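Local coordinates for metallophosphoesterase (Clostridium thermocellum, PDB 4J6O), which probably removes 2'- or 3'-phosphate groups from broken RNA ends, as the manganese-binding, calcineurin-like phosphatase part of the bacterial Pnkp-Hen1 RNA repair system, at residues A[195-201]-A[217-221]; A[91-95]-A[152-156]; A[46-52]-A[75-79]; A[80-85]-A[132-136]; A[26-30]-A[232-236]. Residues are numbered along the deposited sequence.

Interaction 1 of 5, residues A[195-201]-A[217-221]; sequences ASDYRGK and VNNTI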
# COMPACT_ATOMS: atom_id res chain seq x y z
N ALA A 195 1.50 -10.97 -14.00
CA ALA A 195 1.13 -12.07 -13.10
C ALA A 195 0.81 -13.35 -13.90
O ALA A 195 1.08 -14.47 -13.45
CB ALA A 195 -0.04 -11.67 -12.20
N SER A 196 0.25 -13.19 -15.09
CA SER A 196 0.00 -14.37 -15.92
C SER A 196 1.26 -15.12 -16.32
O SER A 196 1.25 -16.35 -16.44
CB SER A 196 -0.83 -14.03 -17.15
OG SER A 196 -2.15 -13.77 -16.72
N ASP A 197 2.36 -14.40 -16.49
CA ASP A 197 3.59 -15.02 -16.93
C ASP A 197 4.48 -15.39 -15.76
O ASP A 197 5.58 -15.89 -15.97
CB ASP A 197 4.36 -14.07 -17.84
CG ASP A 197 3.70 -13.87 -19.19
OD1 ASP A 197 2.89 -14.74 -19.61
OD2 ASP A 197 3.99 -12.83 -19.83
N TYR A 198 4.01 -15.14 -14.53
CA TYR A 198 4.82 -15.37 -13.34
C TYR A 198 4.96 -16.86 -12.96
O TYR A 198 3.96 -17.60 -12.86
CB TYR A 198 4.25 -14.57 -12.15
CG TYR A 198 5.08 -14.65 -10.89
CD1 TYR A 198 6.25 -13.91 -10.76
CD2 TYR A 198 4.70 -15.47 -9.82
CE1 TYR A 198 7.04 -13.97 -9.61
CE2 TYR A 198 5.46 -15.52 -8.66
CZ TYR A 198 6.62 -14.77 -8.55
OH TYR A 198 7.42 -14.80 -7.42
N ARG A 199 6.20 -17.27 -12.76
CA ARG A 199 6.52 -18.65 -12.41
C ARG A 199 7.56 -18.65 -11.29
O ARG A 199 8.30 -19.60 -11.11
CB ARG A 199 7.07 -19.40 -13.64
CG ARG A 199 6.10 -19.50 -14.81
CD ARG A 199 4.80 -20.17 -14.39
NE ARG A 199 3.87 -20.40 -15.50
CZ ARG A 199 3.00 -19.50 -15.98
NH1 ARG A 199 2.93 -18.27 -15.47
NH2 ARG A 199 2.21 -19.84 -16.98
N GLY A 200 7.59 -17.58 -10.51
CA GLY A 200 8.59 -17.42 -9.48
C GLY A 200 8.24 -18.22 -8.22
O GLY A 200 7.09 -18.63 -8.00
N LYS A 201 9.26 -18.43 -7.40
CA LYS A 201 9.11 -19.21 -6.18
C LYS A 201 8.31 -18.48 -5.11
O LYS A 201 7.49 -19.09 -4.43
CB LYS A 201 10.50 -19.57 -5.64
CG LYS A 201 10.54 -19.84 -4.13
CD LYS A 201 11.97 -19.78 -3.59
CE LYS A 201 12.02 -19.84 -2.08
NZ LYS A 201 13.35 -19.36 -1.59
N VAL A 217 -3.53 -15.43 -9.09
CA VAL A 217 -3.05 -15.88 -10.40
C VAL A 217 -1.63 -16.42 -10.22
O VAL A 217 -0.73 -15.64 -9.90
CB VAL A 217 -2.99 -14.70 -11.41
CG1 VAL A 217 -2.37 -15.12 -12.72
CG2 VAL A 217 -4.37 -14.08 -11.64
N ASN A 218 -1.46 -17.72 -10.47
CA ASN A 218 -0.20 -18.40 -10.21
C ASN A 218 0.15 -18.08 -8.77
O ASN A 218 -0.74 -17.94 -7.94
CB ASN A 218 0.88 -17.91 -11.18
CG ASN A 218 0.51 -18.16 -12.63
OD1 ASN A 218 0.13 -19.27 -13.01
ND2 ASN A 218 0.59 -17.12 -13.45
N ASN A 219 1.42 -17.90 -8.47
CA ASN A 219 1.80 -17.66 -7.10
C ASN A 219 1.66 -16.17 -6.78
O ASN A 219 2.60 -15.59 -6.26
CB ASN A 219 3.26 -18.08 -6.89
CG ASN A 219 3.56 -18.50 -5.46
OD1 ASN A 219 2.66 -18.77 -4.67
ND2 ASN A 219 4.84 -18.59 -5.13
N THR A 220 0.52 -15.55 -7.11
CA THR A 220 0.40 -14.10 -6.86
C THR A 220 -1.00 -13.80 -6.44
O THR A 220 -1.91 -14.50 -6.85
CB THR A 220 0.72 -13.18 -8.12
OG1 THR A 220 -0.35 -13.20 -9.07
CG2 THR A 220 2.01 -13.64 -8.84
N ILE A 221 -1.19 -12.70 -5.73
CA ILE A 221 -2.58 -12.31 -5.39
C ILE A 221 -2.68 -10.81 -5.24
O ILE A 221 -1.89 -10.19 -4.51
CB ILE A 221 -3.07 -13.02 -4.11
CG1 ILE A 221 -4.53 -12.62 -3.79
CG2 ILE A 221 -2.15 -12.81 -2.90
CD1 ILE A 221 -5.17 -13.48 -2.71
O HOH W 1 4.03 -19.00 -9.90
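The ring of Tyr198 lies against the turn that leads into the strand 220-222: its CD2 is 3.4 Å from CG2 of Thr220 and its CE2 is 3.7 Å from O of Asn219, both approached obliquely. Beyond the ring the phenol OH is hydrogen-bonded to Ala202 O and Gln163 NE2. Tyr198 closes a type I beta turn begun at Ala195, with its N 3.2 Å from Ala195 O. Into the mouth of this turn reaches Asn218, whose ND2 donates to Ala195 O (2.7 Å, 146°) and more weakly to Ser196 O (3.2 Å, 133°). The contact thus joins the loop before strand 203-206 to the hairpin of strands 215-216 and 220-222, at the edge of the sheet that holds strand 203-206 in this calcineurin-like fold. Asn219 is the centre of an inverse gamma turn. Arg199 NH1 shares the Ser196 carbonyl, donating to Ser196 O (2.7 Å) and also to Tyr198 O (2.9 Å), while Asn218 OD1 lies over one face of the guanidinium. A water bridges Tyr198 O (3.3 Å) and Asn219 N (3.2 Å). Ala195 CB meets Thr220 OG1 at 3.5 Å, and that hydroxyl donates to Val217 O at 2.6 Å.

Interaction 2 of 5, residues A[91-95]-A[152-156]; sequences CVPGN and VVAHA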
# COMPACT_ATOMS: atom_id res chain seq x y z
N CYS A 91 5.99 -0.77 5.35
CA CYS A 91 5.17 -0.18 4.30
C CYS A 91 6.00 -0.08 3.03
O CYS A 91 7.22 0.27 3.07
CB CYS A 91 4.73 1.22 4.73
SG CYS A 91 3.47 2.01 3.66
N VAL A 92 5.38 -0.41 1.91
CA VAL A 92 6.01 -0.20 0.60
C VAL A 92 5.18 0.89 -0.04
O VAL A 92 4.02 1.16 0.31
CB VAL A 92 6.08 -1.49 -0.27
CG1 VAL A 92 6.95 -2.51 0.45
CG2 VAL A 92 4.69 -2.09 -0.51
N PRO A 93 5.79 1.61 -0.95
CA PRO A 93 5.11 2.77 -1.48
C PRO A 93 4.17 2.47 -2.65
O PRO A 93 4.45 1.65 -3.49
CB PRO A 93 6.30 3.63 -1.97
CG PRO A 93 7.27 2.61 -2.49
CD PRO A 93 7.17 1.49 -1.41
N GLY A 94 3.04 3.21 -2.68
CA GLY A 94 2.18 3.21 -3.84
C GLY A 94 2.49 4.44 -4.71
O GLY A 94 3.15 5.40 -4.24
N ASN A 95 1.96 4.44 -5.93
CA ASN A 95 2.14 5.54 -6.83
C ASN A 95 1.62 6.86 -6.25
O ASN A 95 2.20 7.96 -6.46
CB ASN A 95 1.51 5.21 -8.22
CG ASN A 95 0.04 4.65 -8.14
OD1 ASN A 95 -0.38 3.81 -7.28
ND2 ASN A 95 -0.75 5.11 -9.11
N VAL A 152 7.00 -12.05 -1.30
CA VAL A 152 7.40 -10.70 -1.79
C VAL A 152 6.17 -9.82 -1.66
O VAL A 152 5.08 -10.22 -2.06
CB VAL A 152 7.86 -10.80 -3.24
CG1 VAL A 152 8.07 -9.40 -3.85
CG2 VAL A 152 9.23 -11.60 -3.34
N VAL A 153 6.36 -8.60 -1.18
CA VAL A 153 5.27 -7.61 -1.17
C VAL A 153 5.75 -6.40 -1.96
O VAL A 153 6.89 -5.96 -1.84
CB VAL A 153 4.79 -7.18 0.24
CG1 VAL A 153 4.05 -8.38 0.95
CG2 VAL A 153 5.91 -6.60 1.12
N ALA A 154 4.83 -5.86 -2.77
CA ALA A 154 5.09 -4.68 -3.61
C ALA A 154 3.76 -4.11 -3.98
O ALA A 154 2.75 -4.84 -4.00
CB ALA A 154 5.85 -5.07 -4.90
N HIS A 155 3.71 -2.81 -4.27
CA HIS A 155 2.40 -2.22 -4.60
C HIS A 155 1.84 -2.76 -5.90
O HIS A 155 0.72 -3.32 -5.91
CB HIS A 155 2.50 -0.69 -4.66
CG HIS A 155 1.23 -0.05 -5.02
ND1 HIS A 155 0.16 0.01 -4.14
CD2 HIS A 155 0.81 0.51 -6.17
CE1 HIS A 155 -0.86 0.60 -4.74
NE2 HIS A 155 -0.49 0.92 -5.97
N ALA A 156 2.56 -2.59 -7.00
CA ALA A 156 2.05 -3.04 -8.30
C ALA A 156 2.44 -4.45 -8.64
O ALA A 156 2.09 -4.95 -9.71
CB ALA A 156 2.49 -2.06 -9.43
O HOH W 2 5.66 -0.86 -3.76
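The two segments run almost side by side in the same sense: the direction from CA of Val92 to CA of Asn95 is 18° from that between CA of Val153 and CA of His155. They do not pair as strands. The CA atoms of Val92 and Ala154 are 6.2 Å apart and those of Gly94 and His155 5.5 Å, yet no clear direct hydrogen bond crosses the gap; a water does so instead, donating to Pro93 O (2.8 Å) and accepting from His155 N (2.8 Å). Val92 fills the space at the strand end, with CG1 4.3 Å from CG2 of Val153 and CG2 4.1 Å from CA of Ala154. Further on, the CA of Gly94 sits over the face of the imidazole of His155, 3.7 Å from the ring centroid and 15° off the normal, a CH-pi contact. A beta carbon here would be only 3.3 Å from His155 CE1, so the close approach suits glycine, which is also the N-cap of helix 95-104. ND1 of the ring is hydrogen-bonded to Leu63 O, while NE2 is hydrogen-bonded to a bound citrate, probably from the crystallisation liquor. His155 also touches the manganese ligands Asp19 and Asp65. Two strand-end loops, one from each sheet, thus converge beside the metal, the arrangement of calcineurin-like phosphoesterase active sites.

Interaction 3 of 5, residues A[46-52]-A[75-79]; sequences GSGKYRV and EVLKL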
# COMPACT_ATOMS: atom_id res chain seq x y z
N GLY A 46 0.74 13.56 15.98
CA GLY A 46 1.34 13.12 14.72
C GLY A 46 1.51 11.62 14.72
O GLY A 46 0.53 10.89 14.93
N SER A 47 2.73 11.14 14.52
CA SER A 47 2.97 9.70 14.52
C SER A 47 2.96 9.07 15.92
O SER A 47 3.14 7.85 16.05
CB SER A 47 4.26 9.34 13.77
OG SER A 47 5.40 9.72 14.52
N GLY A 48 2.76 9.89 16.96
CA GLY A 48 2.67 9.38 18.31
C GLY A 48 1.22 9.39 18.78
O GLY A 48 0.93 9.14 19.96
N LYS A 49 0.30 9.65 17.86
CA LYS A 49 -1.11 9.79 18.19
C LYS A 49 -1.67 8.42 18.57
O LYS A 49 -2.53 8.31 19.44
CB LYS A 49 -1.88 10.38 17.01
CG LYS A 49 -3.32 10.75 17.33
CD LYS A 49 -3.93 11.56 16.20
CE LYS A 49 -5.33 12.11 16.54
NZ LYS A 49 -6.26 11.03 16.94
N TYR A 50 -1.16 7.37 17.94
CA TYR A 50 -1.68 6.02 18.15
C TYR A 50 -0.55 5.05 18.55
O TYR A 50 0.60 5.28 18.24
CB TYR A 50 -2.38 5.51 16.90
CG TYR A 50 -3.49 6.39 16.39
CD1 TYR A 50 -4.71 6.46 17.06
CD2 TYR A 50 -3.33 7.12 15.21
CE1 TYR A 50 -5.75 7.24 16.57
CE2 TYR A 50 -4.34 7.91 14.73
CZ TYR A 50 -5.55 7.96 15.41
OH TYR A 50 -6.55 8.75 14.90
N ARG A 51 -0.91 3.96 19.22
CA ARG A 51 0.02 2.85 19.43
C ARG A 51 -0.70 1.54 19.19
O ARG A 51 -1.74 1.27 19.78
CB ARG A 51 0.66 2.88 20.82
CG ARG A 51 1.94 2.07 20.87
CD ARG A 51 2.77 2.31 22.18
NE ARG A 51 4.18 1.99 21.96
CZ ARG A 51 4.70 0.79 22.17
NH1 ARG A 51 5.99 0.55 21.94
NH2 ARG A 51 3.93 -0.17 22.65
N VAL A 52 -0.13 0.71 18.32
CA VAL A 52 -0.78 -0.54 17.91
C VAL A 52 0.05 -1.72 18.40
O VAL A 52 1.28 -1.71 18.22
CB VAL A 52 -0.90 -0.60 16.37
CG1 VAL A 52 -1.79 -1.79 16.01
CG2 VAL A 52 -1.51 0.72 15.90
N GLU A 75 -5.18 10.85 9.40
CA GLU A 75 -5.29 9.86 10.46
C GLU A 75 -4.66 8.55 10.00
O GLU A 75 -3.95 7.91 10.79
CB GLU A 75 -6.73 9.63 10.90
CG GLU A 75 -7.36 10.84 11.62
CD GLU A 75 -6.43 11.48 12.65
OE1 GLU A 75 -6.00 10.79 13.60
OE2 GLU A 75 -6.12 12.69 12.49
N VAL A 76 -4.93 8.15 8.75
CA VAL A 76 -4.25 6.98 8.20
C VAL A 76 -2.73 7.17 8.29
O VAL A 76 -1.99 6.28 8.69
CB VAL A 76 -4.64 6.71 6.72
CG1 VAL A 76 -3.77 5.62 6.12
CG2 VAL A 76 -6.12 6.29 6.64
N LEU A 77 -2.26 8.34 7.89
CA LEU A 77 -0.82 8.57 7.90
C LEU A 77 -0.26 8.48 9.31
O LEU A 77 0.79 7.84 9.55
CB LEU A 77 -0.51 9.95 7.32
CG LEU A 77 -0.50 9.95 5.80
CD1 LEU A 77 -0.56 11.40 5.32
CD2 LEU A 77 0.74 9.27 5.27
N LYS A 78 -0.94 9.11 10.25
CA LYS A 78 -0.43 9.08 11.63
C LYS A 78 -0.36 7.65 12.16
O LYS A 78 0.57 7.26 12.84
CB LYS A 78 -1.33 9.92 12.54
CG LYS A 78 -1.24 11.39 12.24
CD LYS A 78 -2.29 12.18 12.96
CE LYS A 78 -2.36 13.58 12.40
NZ LYS A 78 -3.23 14.37 13.25
N LEU A 79 -1.41 6.89 11.87
CA LEU A 79 -1.48 5.52 12.36
C LEU A 79 -0.36 4.70 11.73
O LEU A 79 0.37 4.02 12.43
CB LEU A 79 -2.87 4.91 12.09
CG LEU A 79 -3.00 3.45 12.50
CD1 LEU A 79 -3.03 3.42 14.03
CD2 LEU A 79 -4.29 2.82 11.93
O HOH W 3 -2.17 14.88 15.82
O HOH W 4 0.55 3.89 15.37
O HOH W 5 0.49 6.68 15.56
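A very short hydrogen bond, 2.5 Å from Tyr50 OH to Glu75 OE1, is the striking feature here, with the carboxylate oxygen at the ring edge, near its plane. Glu75 OE1 also forms a salt bridge with Lys49 NZ (3.4 Å), which in turn donates to Tyr50 OH (3.1 Å). Glu75 OE2 is 3.4 Å from Lys78 NZ in a second, long salt bridge within the helix, making a Lys49-Glu75-Lys78 network; Lys78 has a further acidic partner in Glu125. Backbone proximity is greatest where CA of Ser47 comes within 4.5 Å of CA of Lys78, and Gly46 O sits 3.2 Å from Lys78 CB. Beyond the polar end the contact turns apolar: Leu79 CD1 is 3.6 Å from both Tyr50 CB and Val52 CG2. A water links Tyr50 N (3.0 Å) to Lys78 O (2.8 Å). With axes 9.4 Å apart and crossing at -54°, this is a strand of the two-stranded antiparallel sheet 37-40/50-53 laid over helix 73-86, a peripheral hairpin covering a helix of the alpha/beta fold.

Interaction 4 of 5, residues A[80-85]-A[132-136]; sequences VMGMVK and EVKAF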
# COMPACT_ATOMS: atom_id res chain seq x y z
N VAL A 80 -0.25 4.73 10.40
CA VAL A 80 0.74 3.91 9.72
C VAL A 80 2.20 4.29 10.07
O VAL A 80 3.05 3.41 10.33
CB VAL A 80 0.55 3.96 8.18
CG1 VAL A 80 1.65 3.19 7.50
CG2 VAL A 80 -0.80 3.39 7.87
N MET A 81 2.45 5.59 10.12
CA MET A 81 3.79 6.04 10.52
C MET A 81 4.21 5.59 11.93
O MET A 81 5.36 5.17 12.15
CB MET A 81 3.87 7.55 10.39
CG MET A 81 3.87 7.92 8.95
SD MET A 81 4.24 9.64 8.78
CE MET A 81 2.65 10.21 9.06
N GLY A 82 3.27 5.66 12.87
CA GLY A 82 3.51 5.13 14.20
C GLY A 82 3.78 3.63 14.25
O GLY A 82 4.53 3.14 15.09
N MET A 83 3.11 2.88 13.37
CA MET A 83 3.28 1.45 13.33
C MET A 83 4.63 1.09 12.79
O MET A 83 5.25 0.14 13.26
CB MET A 83 2.15 0.82 12.48
CG MET A 83 0.81 0.95 13.19
SD MET A 83 -0.57 0.25 12.24
CE MET A 83 -0.20 -1.42 12.32
N VAL A 84 5.06 1.82 11.78
CA VAL A 84 6.36 1.54 11.19
C VAL A 84 7.39 1.89 12.26
O VAL A 84 8.35 1.18 12.46
CB VAL A 84 6.57 2.34 9.90
CG1 VAL A 84 8.00 2.22 9.40
CG2 VAL A 84 5.61 1.81 8.80
N LYS A 85 7.15 2.98 12.98
CA LYS A 85 8.15 3.43 13.98
C LYS A 85 8.27 2.52 15.23
O LYS A 85 9.35 2.34 15.79
CB LYS A 85 7.83 4.88 14.34
CG LYS A 85 8.81 5.56 15.26
CD LYS A 85 8.82 7.06 14.98
CE LYS A 85 8.23 7.83 16.15
NZ LYS A 85 8.77 9.23 16.26
N GLU A 132 7.45 15.26 8.70
CA GLU A 132 7.48 13.86 9.09
C GLU A 132 6.95 12.95 7.97
O GLU A 132 7.45 11.83 7.77
CB GLU A 132 6.68 13.67 10.38
CG GLU A 132 7.31 12.68 11.31
CD GLU A 132 6.36 12.23 12.39
OE1 GLU A 132 5.31 12.90 12.58
OE2 GLU A 132 6.66 11.19 13.02
N VAL A 133 5.94 13.44 7.25
CA VAL A 133 5.30 12.65 6.18
C VAL A 133 6.29 12.51 5.02
O VAL A 133 6.46 11.45 4.45
CB VAL A 133 3.97 13.31 5.73
CG1 VAL A 133 3.48 12.72 4.41
CG2 VAL A 133 2.88 13.19 6.83
N LYS A 134 6.97 13.61 4.72
CA LYS A 134 7.98 13.62 3.64
C LYS A 134 9.11 12.66 3.94
O LYS A 134 9.52 11.89 3.07
CB LYS A 134 8.53 15.04 3.45
CG LYS A 134 7.45 16.01 2.94
CD LYS A 134 7.97 17.47 2.84
CE LYS A 134 8.95 17.70 1.70
NZ LYS A 134 9.54 19.09 1.79
N ALA A 135 9.58 12.68 5.18
CA ALA A 135 10.67 11.81 5.58
C ALA A 135 10.21 10.36 5.53
O ALA A 135 10.94 9.48 5.09
CB ALA A 135 11.14 12.17 6.97
N PHE A 136 8.97 10.12 5.96
CA PHE A 136 8.43 8.79 5.93
C PHE A 136 8.33 8.24 4.52
O PHE A 136 8.70 7.10 4.27
CB PHE A 136 7.05 8.76 6.57
CG PHE A 136 6.36 7.46 6.43
CD1 PHE A 136 6.80 6.37 7.15
CD2 PHE A 136 5.21 7.34 5.64
CE1 PHE A 136 6.15 5.16 7.07
CE2 PHE A 136 4.56 6.12 5.55
CZ PHE A 136 5.04 5.04 6.25
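This is an apolar helix-helix contact between helix 73-86 and helix 127-138, on the flank of the sheet that contains strands 59-62 and 89-91. The short axes approach no closer than 11.4 Å and cross at 55°, so the gap is bridged by long side chains, and no hydrogen bond joins the segments. Met81 is the chief bridge. Its CG lies over the Phe136 ring, 3.6 Å from the centroid and 13° off the normal, a CH-pi contact; its SD, 4.4 Å from the centroid and 36° off the normal, adds an oblique Met-aromatic contact, and its CE reaches Val133 CG2 at 3.7 Å. Val84 CG2 meets the ring edge at Phe136 CE1 (3.8 Å), and Val80 CG1 is 4.1 Å from Phe136 CZ. At the more exposed end, Lys85 NZ and Glu132 OE2 are 4.3 Å apart, beyond a salt bridge, and that carboxylate is instead hydrogen-bonded to Ser47. Both helices lie on the sheet's flank, Phe136 touching helix 73-86 and also Cys91 of strand 89-91, as in the helix-on-sheet packing of an alpha/beta fold.

Interaction 5 of 5, residues A[26-30]-A[232-236]; sequences ELKML and KLTAY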
# COMPACT_ATOMS: atom_id res chain seq x y z
N GLU A 26 -12.21 2.13 8.24
CA GLU A 26 -12.20 0.75 7.79
C GLU A 26 -10.87 0.11 8.18
O GLU A 26 -10.82 -1.05 8.49
CB GLU A 26 -12.34 0.64 6.27
CG GLU A 26 -13.77 0.93 5.74
CD GLU A 26 -14.10 2.40 5.67
OE1 GLU A 26 -13.25 3.28 5.92
OE2 GLU A 26 -15.28 2.70 5.35
N LEU A 27 -9.81 0.89 8.08
CA LEU A 27 -8.49 0.42 8.55
C LEU A 27 -8.52 0.04 10.03
O LEU A 27 -8.02 -1.02 10.40
CB LEU A 27 -7.41 1.48 8.25
CG LEU A 27 -6.02 1.09 8.78
CD1 LEU A 27 -5.53 -0.27 8.25
CD2 LEU A 27 -5.01 2.22 8.46
N LYS A 28 -9.12 0.89 10.85
CA LYS A 28 -9.20 0.60 12.28
C LYS A 28 -10.02 -0.65 12.49
O LYS A 28 -9.61 -1.53 13.27
CB LYS A 28 -9.80 1.79 13.00
CG LYS A 28 -10.05 1.57 14.50
CD LYS A 28 -10.68 2.79 15.13
CE LYS A 28 -10.67 2.67 16.66
NZ LYS A 28 -11.71 1.71 17.07
N MET A 29 -11.17 -0.76 11.81
CA MET A 29 -12.01 -1.96 11.90
C MET A 29 -11.24 -3.23 11.51
O MET A 29 -11.32 -4.25 12.21
CB MET A 29 -13.29 -1.81 11.04
CG MET A 29 -14.29 -0.83 11.58
SD MET A 29 -15.54 -0.44 10.31
CE MET A 29 -16.57 -1.92 10.46
N LEU A 30 -10.46 -3.14 10.41
CA LEU A 30 -9.78 -4.31 9.91
C LEU A 30 -8.67 -4.74 10.89
O LEU A 30 -8.48 -5.92 11.18
CB LEU A 30 -9.21 -4.02 8.50
CG LEU A 30 -8.40 -5.16 7.91
CD1 LEU A 30 -9.22 -6.45 7.77
CD2 LEU A 30 -8.00 -4.66 6.50
N LYS A 232 -14.13 -3.00 -0.43
CA LYS A 232 -13.76 -3.47 0.90
C LYS A 232 -12.26 -3.37 1.05
O LYS A 232 -11.54 -3.28 0.06
CB LYS A 232 -14.22 -4.88 1.15
CG LYS A 232 -13.74 -5.93 0.25
CD LYS A 232 -14.80 -7.11 0.29
CE LYS A 232 -14.51 -8.12 -0.80
NZ LYS A 232 -15.30 -9.35 -0.48
N LEU A 233 -11.84 -3.34 2.30
CA LEU A 233 -10.42 -3.30 2.62
C LEU A 233 -10.05 -4.72 3.04
O LEU A 233 -10.70 -5.29 3.95
CB LEU A 233 -10.15 -2.34 3.75
CG LEU A 233 -8.68 -2.09 4.04
CD1 LEU A 233 -8.04 -1.36 2.83
CD2 LEU A 233 -8.48 -1.22 5.33
N THR A 234 -9.04 -5.27 2.36
CA THR A 234 -8.64 -6.66 2.55
C THR A 234 -7.27 -6.78 3.23
O THR A 234 -6.29 -6.05 2.85
CB THR A 234 -8.61 -7.39 1.18
OG1 THR A 234 -9.96 -7.46 0.70
CG2 THR A 234 -8.02 -8.78 1.33
N ALA A 235 -7.18 -7.75 4.14
CA ALA A 235 -5.86 -8.20 4.64
C ALA A 235 -5.65 -9.63 4.23
O ALA A 235 -6.61 -10.42 4.23
CB ALA A 235 -5.78 -8.13 6.19
N TYR A 236 -4.41 -9.97 3.92
CA TYR A 236 -4.02 -11.33 3.62
C TYR A 236 -3.13 -11.79 4.75
O TYR A 236 -2.09 -11.16 5.05
CB TYR A 236 -3.29 -11.37 2.25
CG TYR A 236 -2.85 -12.74 1.77
CD1 TYR A 236 -1.65 -13.31 2.24
CD2 TYR A 236 -3.56 -13.42 0.82
CE1 TYR A 236 -1.25 -14.58 1.78
CE2 TYR A 236 -3.16 -14.66 0.34
CZ TYR A 236 -2.01 -15.22 0.82
OH TYR A 236 -1.63 -16.42 0.29
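Glu26 opens the segment with its CA-to-CB bond toward the strand, but its carboxylate turns elsewhere, where OE2 is hydrogen-bonded to Tyr252 and to the backbone N of Leu249. What it offers Leu233 is its backbone O, 3.9 Å from CD2, and its CB, 4.4 Å from the same methyl. Leu27 comes next: its CA is 3.6 Å and its CB 4.1 Å from Leu233 CD2, so this methyl rests on the backbone of Glu26 and Leu27. The CA-to-CB bond of Leu27 points sideways, and its side chain touches Ile17 on the neighbouring strand 14-17. This is the helix-on-sheet layering of an alpha/beta fold: helix 24-33 covers one face of the five-stranded mixed sheet in which strand 232-238 runs antiparallel between 14-17 and 242-247. The short axes are 9.1 Å apart at closest approach, with their N-to-C directions 36° apart. One turn on from Glu26 comes Leu30, whose N is 2.9 Å from Glu26 O. Its CD2 packs 3.6 Å from Leu233 CG and 4.1 Å from Ala235 CB, and so spans two residues on the same face of the strand. Thr234, whose CA-to-CB bond points away, contributes backbone alone here, its C 4.0 Å from Leu30 CD2, while its hydroxyl is hydrogen-bonded to Thr225.

Interaction 2 lies closest to the centre of the chain, about 5 Å from it, and borders the metal site; the side chain of Leu233 in interaction 5 is about 10 Å from the manganese, and that of Val80 in interaction 4 about 14 Å. Interactions 3 and 4, with centres about 8 Å apart, share helix 73-86 and meet through Ser47 OG and Glu132 OE2 at 2.4 Å, a probable hydrogen bond. Interaction 4 reaches interaction 2 where Phe136 CZ is 4.1 Å from Cys91 CB. Interaction 5 connects with interaction 3 through Leu27 CD2 and Leu79 CD2 (3.6 Å), and with interaction 1 through Tyr236 CE2 and Ile221 CD1 (3.8 Å). Interactions 1 and 3 lie on opposite sides of the chain's centre, centres about 34 Å apart.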